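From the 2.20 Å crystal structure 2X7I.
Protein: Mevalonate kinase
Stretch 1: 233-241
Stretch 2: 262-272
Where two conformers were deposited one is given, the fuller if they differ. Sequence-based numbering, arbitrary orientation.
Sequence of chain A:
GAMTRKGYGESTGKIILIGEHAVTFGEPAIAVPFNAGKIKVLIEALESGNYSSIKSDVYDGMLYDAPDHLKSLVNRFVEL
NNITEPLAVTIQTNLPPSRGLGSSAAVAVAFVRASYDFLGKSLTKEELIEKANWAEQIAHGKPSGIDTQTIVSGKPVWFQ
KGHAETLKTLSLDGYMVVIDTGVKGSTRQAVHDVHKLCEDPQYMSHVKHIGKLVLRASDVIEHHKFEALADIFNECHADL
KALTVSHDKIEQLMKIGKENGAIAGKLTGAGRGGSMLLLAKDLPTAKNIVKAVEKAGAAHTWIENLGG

Stretch 1 233-241: FNECHADLK
Stretch 2 (262-272) AIAGKLTGAGR

How do the two backbones lie against each other? Stretch 1 is helical throughout, phi/psi near -60/-45, and crosses the strand that ends at Leu-267 at 49° between N-to-C directions, the axes approaching to 6.6 Å. The strand is extended, with phi near -160 from Ala-264 to Lys-266. In register, CA of Asn-234 lies 5.6 Å from CA of Ala-264, CA of His-237 5.1 Å from CA of Lys-266, and CA of Leu-240 6.7 Å from CA of Gly-271. Beyond the strand, Gly-269 to Arg-272 forms a type I' turn.

Which polar groups tie them together? Asn-234 (chi1 m, -69°) uses its amide to serve the backbone of stretch 2: ND2 donates to Ile-263 O at 3.1 Å, nearly straight, while OD1 accepts a weak bond from Gly-265 N at 3.4 Å. Water 1 donates to Asn-234 OD1 and to Gly-265 O, both at 2.7 Å. Water 2 accepts from Leu-267 N at 3.1 Å and sits 3.5 Å from ND1 of His-237 (chi1 t), a weak link.

What does Lys-266 do beside an aromatic ring? Its chain (chi p, t, m, m) lays CD over one face of Phe-233, 3.8 Å from the ring centroid, a CH-pi contact; Lys-266 CE also lies 3.8 Å from CB of Cys-236. The ammonium is too distant for more than weak cation-pi attraction, and Lys-266 NZ donates to Leu-267 O at 2.7 Å.

Where do apolar groups meet? Phe-233 CB touches Ala-264 CB at 3.8 Å. Leu-240 (t, p) sets CD2 4.0 Å from CD1 of Leu-267 (m, t) and 3.7 Å from CA of Gly-271. A CB on Gly-271 would fall 2.6 Å from Leu-240 CD1, a clash, and its phi/psi of 96/-1 independently calls for glycine.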

# COMPACT_ATOMS: atom_id res chain seq x y z
N PHE A 233 10.52 -2.82 -15.11
CA PHE A 233 11.10 -2.68 -13.76
C PHE A 233 12.61 -2.42 -13.84
O PHE A 233 13.12 -1.52 -13.19
CB PHE A 233 10.87 -3.94 -12.92
CG PHE A 233 9.60 -3.92 -12.08
CD1 PHE A 233 8.43 -3.32 -12.54
CD2 PHE A 233 9.59 -4.54 -10.84
CE1 PHE A 233 7.28 -3.32 -11.76
CE2 PHE A 233 8.44 -4.54 -10.06
CZ PHE A 233 7.28 -3.93 -10.53
N ASN A 234 13.31 -3.21 -14.65
CA ASN A 234 14.77 -3.13 -14.76
C ASN A 234 15.23 -1.84 -15.46
O ASN A 234 16.28 -1.29 -15.12
CB ASN A 234 15.32 -4.37 -15.47
CG ASN A 234 15.20 -5.64 -14.63
OD1 ASN A 234 15.48 -5.63 -13.43
ND2 ASN A 234 14.80 -6.74 -15.26
N GLU A 235 14.43 -1.37 -16.41
CA GLU A 235 14.68 -0.08 -17.05
C GLU A 235 14.49 1.08 -16.08
O GLU A 235 15.31 2.00 -16.07
CB GLU A 235 13.78 0.12 -18.29
CG GLU A 235 14.13 -0.85 -19.41
CD GLU A 235 13.69 -0.39 -20.79
OE1 GLU A 235 13.88 0.81 -21.12
OE2 GLU A 235 13.20 -1.23 -21.56
N CYS A 236 13.44 1.02 -15.27
CA CYS A 236 13.18 2.04 -14.23
C CYS A 236 14.37 2.17 -13.30
O CYS A 236 14.84 3.26 -13.01
CB CYS A 236 11.96 1.68 -13.38
SG CYS A 236 10.35 1.79 -14.17
N HIS A 237 14.85 1.02 -12.82
CA HIS A 237 15.93 0.99 -11.85
C HIS A 237 17.25 1.52 -12.39
O HIS A 237 17.91 2.33 -11.73
CB HIS A 237 16.15 -0.42 -11.30
CG HIS A 237 17.07 -0.45 -10.13
ND1 HIS A 237 16.80 0.23 -8.96
CD2 HIS A 237 18.28 -1.03 -9.96
CE1 HIS A 237 17.79 0.04 -8.11
NE2 HIS A 237 18.71 -0.72 -8.69
N ALA A 238 17.62 1.04 -13.58
CA ALA A 238 18.81 1.50 -14.28
C ALA A 238 18.75 3.01 -14.53
O ALA A 238 19.74 3.71 -14.32
CB ALA A 238 18.97 0.74 -15.61
N ASP A 239 17.58 3.49 -14.96
CA ASP A 239 17.37 4.92 -15.16
C ASP A 239 17.62 5.70 -13.87
O ASP A 239 18.33 6.71 -13.90
CB ASP A 239 15.95 5.22 -15.67
CG ASP A 239 15.77 6.67 -16.09
OD1 ASP A 239 15.31 7.48 -15.25
OD2 ASP A 239 16.13 7.02 -17.24
N LEU A 240 17.05 5.24 -12.76
CA LEU A 240 17.26 5.88 -11.45
C LEU A 240 18.74 5.93 -11.09
O LEU A 240 19.26 6.98 -10.69
CB LEU A 240 16.50 5.14 -10.33
CG LEU A 240 16.71 5.68 -8.91
CD1 LEU A 240 15.99 7.02 -8.72
CD2 LEU A 240 16.25 4.67 -7.87
N LYS A 241 19.42 4.79 -11.25
CA LYS A 241 20.82 4.65 -10.87
C LYS A 241 21.74 5.46 -11.77
O LYS A 241 22.73 6.02 -11.31
CB LYS A 241 21.25 3.19 -10.93
CG LYS A 241 20.61 2.27 -9.91
CD LYS A 241 21.61 1.23 -9.39
CE LYS A 241 22.31 0.44 -10.51
NZ LYS A 241 23.77 0.27 -10.22
N ALA A 262 15.27 -13.56 -8.49
CA ALA A 262 14.47 -12.41 -8.89
C ALA A 262 14.91 -11.97 -10.29
O ALA A 262 16.09 -11.70 -10.50
CB ALA A 262 14.63 -11.25 -7.90
N ILE A 263 13.96 -11.90 -11.23
CA ILE A 263 14.25 -11.53 -12.61
C ILE A 263 14.22 -10.04 -12.84
O ILE A 263 14.59 -9.57 -13.91
CB ILE A 263 13.29 -12.22 -13.63
CG1 ILE A 263 11.84 -11.74 -13.47
CG2 ILE A 263 13.36 -13.73 -13.50
CD1 ILE A 263 10.89 -12.32 -14.50
N ALA A 264 13.76 -9.29 -11.84
CA ALA A 264 13.67 -7.84 -11.94
C ALA A 264 13.58 -7.21 -10.55
O ALA A 264 13.21 -7.88 -9.58
CB ALA A 264 12.47 -7.43 -12.79
N GLY A 265 13.92 -5.93 -10.47
CA GLY A 265 13.90 -5.19 -9.21
C GLY A 265 13.80 -3.69 -9.43
O GLY A 265 14.34 -3.15 -10.40
N LYS A 266 13.07 -3.02 -8.53
CA LYS A 266 13.03 -1.55 -8.48
C LYS A 266 12.55 -1.06 -7.12
O LYS A 266 12.02 -1.82 -6.32
CB LYS A 266 12.11 -0.97 -9.57
CG LYS A 266 10.60 -1.13 -9.32
CD LYS A 266 9.77 -0.49 -10.43
CE LYS A 266 9.76 1.05 -10.37
NZ LYS A 266 8.98 1.59 -9.22
N LEU A 267 12.77 0.22 -6.87
CA LEU A 267 12.27 0.88 -5.67
C LEU A 267 10.95 1.55 -6.01
O LEU A 267 10.72 1.95 -7.15
CB LEU A 267 13.27 1.92 -5.20
CG LEU A 267 14.68 1.42 -4.86
CD1 LEU A 267 15.58 2.59 -4.47
CD2 LEU A 267 14.64 0.38 -3.75
N THR A 268 10.08 1.68 -5.02
CA THR A 268 8.83 2.40 -5.22
C THR A 268 9.07 3.90 -5.10
O THR A 268 10.12 4.33 -4.64
CB THR A 268 7.77 1.99 -4.19
OG1 THR A 268 8.24 2.27 -2.86
CG2 THR A 268 7.46 0.51 -4.33
N GLY A 269 8.10 4.69 -5.55
CA GLY A 269 8.09 6.13 -5.29
C GLY A 269 9.16 6.91 -6.02
O GLY A 269 9.70 7.88 -5.49
N ALA A 270 9.46 6.48 -7.24
CA ALA A 270 10.45 7.14 -8.08
C ALA A 270 11.81 7.23 -7.39
O ALA A 270 12.48 8.25 -7.46
CB ALA A 270 9.96 8.54 -8.50
N GLY A 271 12.20 6.16 -6.69
CA GLY A 271 13.47 6.16 -5.95
C GLY A 271 13.40 6.50 -4.46
O GLY A 271 14.42 6.49 -3.79
N ARG A 272 12.20 6.80 -3.95
CA ARG A 272 12.02 7.00 -2.50
C ARG A 272 12.34 5.71 -1.72
O ARG A 272 12.98 5.75 -0.68
CB ARG A 272 10.60 7.50 -2.18
CG ARG A 272 10.33 7.72 -0.68
CD ARG A 272 8.99 8.37 -0.46
NE ARG A 272 8.68 8.55 0.97
CZ ARG A 272 8.20 7.60 1.77
NH1 ARG A 272 7.94 6.38 1.33
NH2 ARG A 272 7.96 7.89 3.04
O HOH W 1 16.62 -4.15 -11.49
O HOH W 2 13.83 2.05 -9.13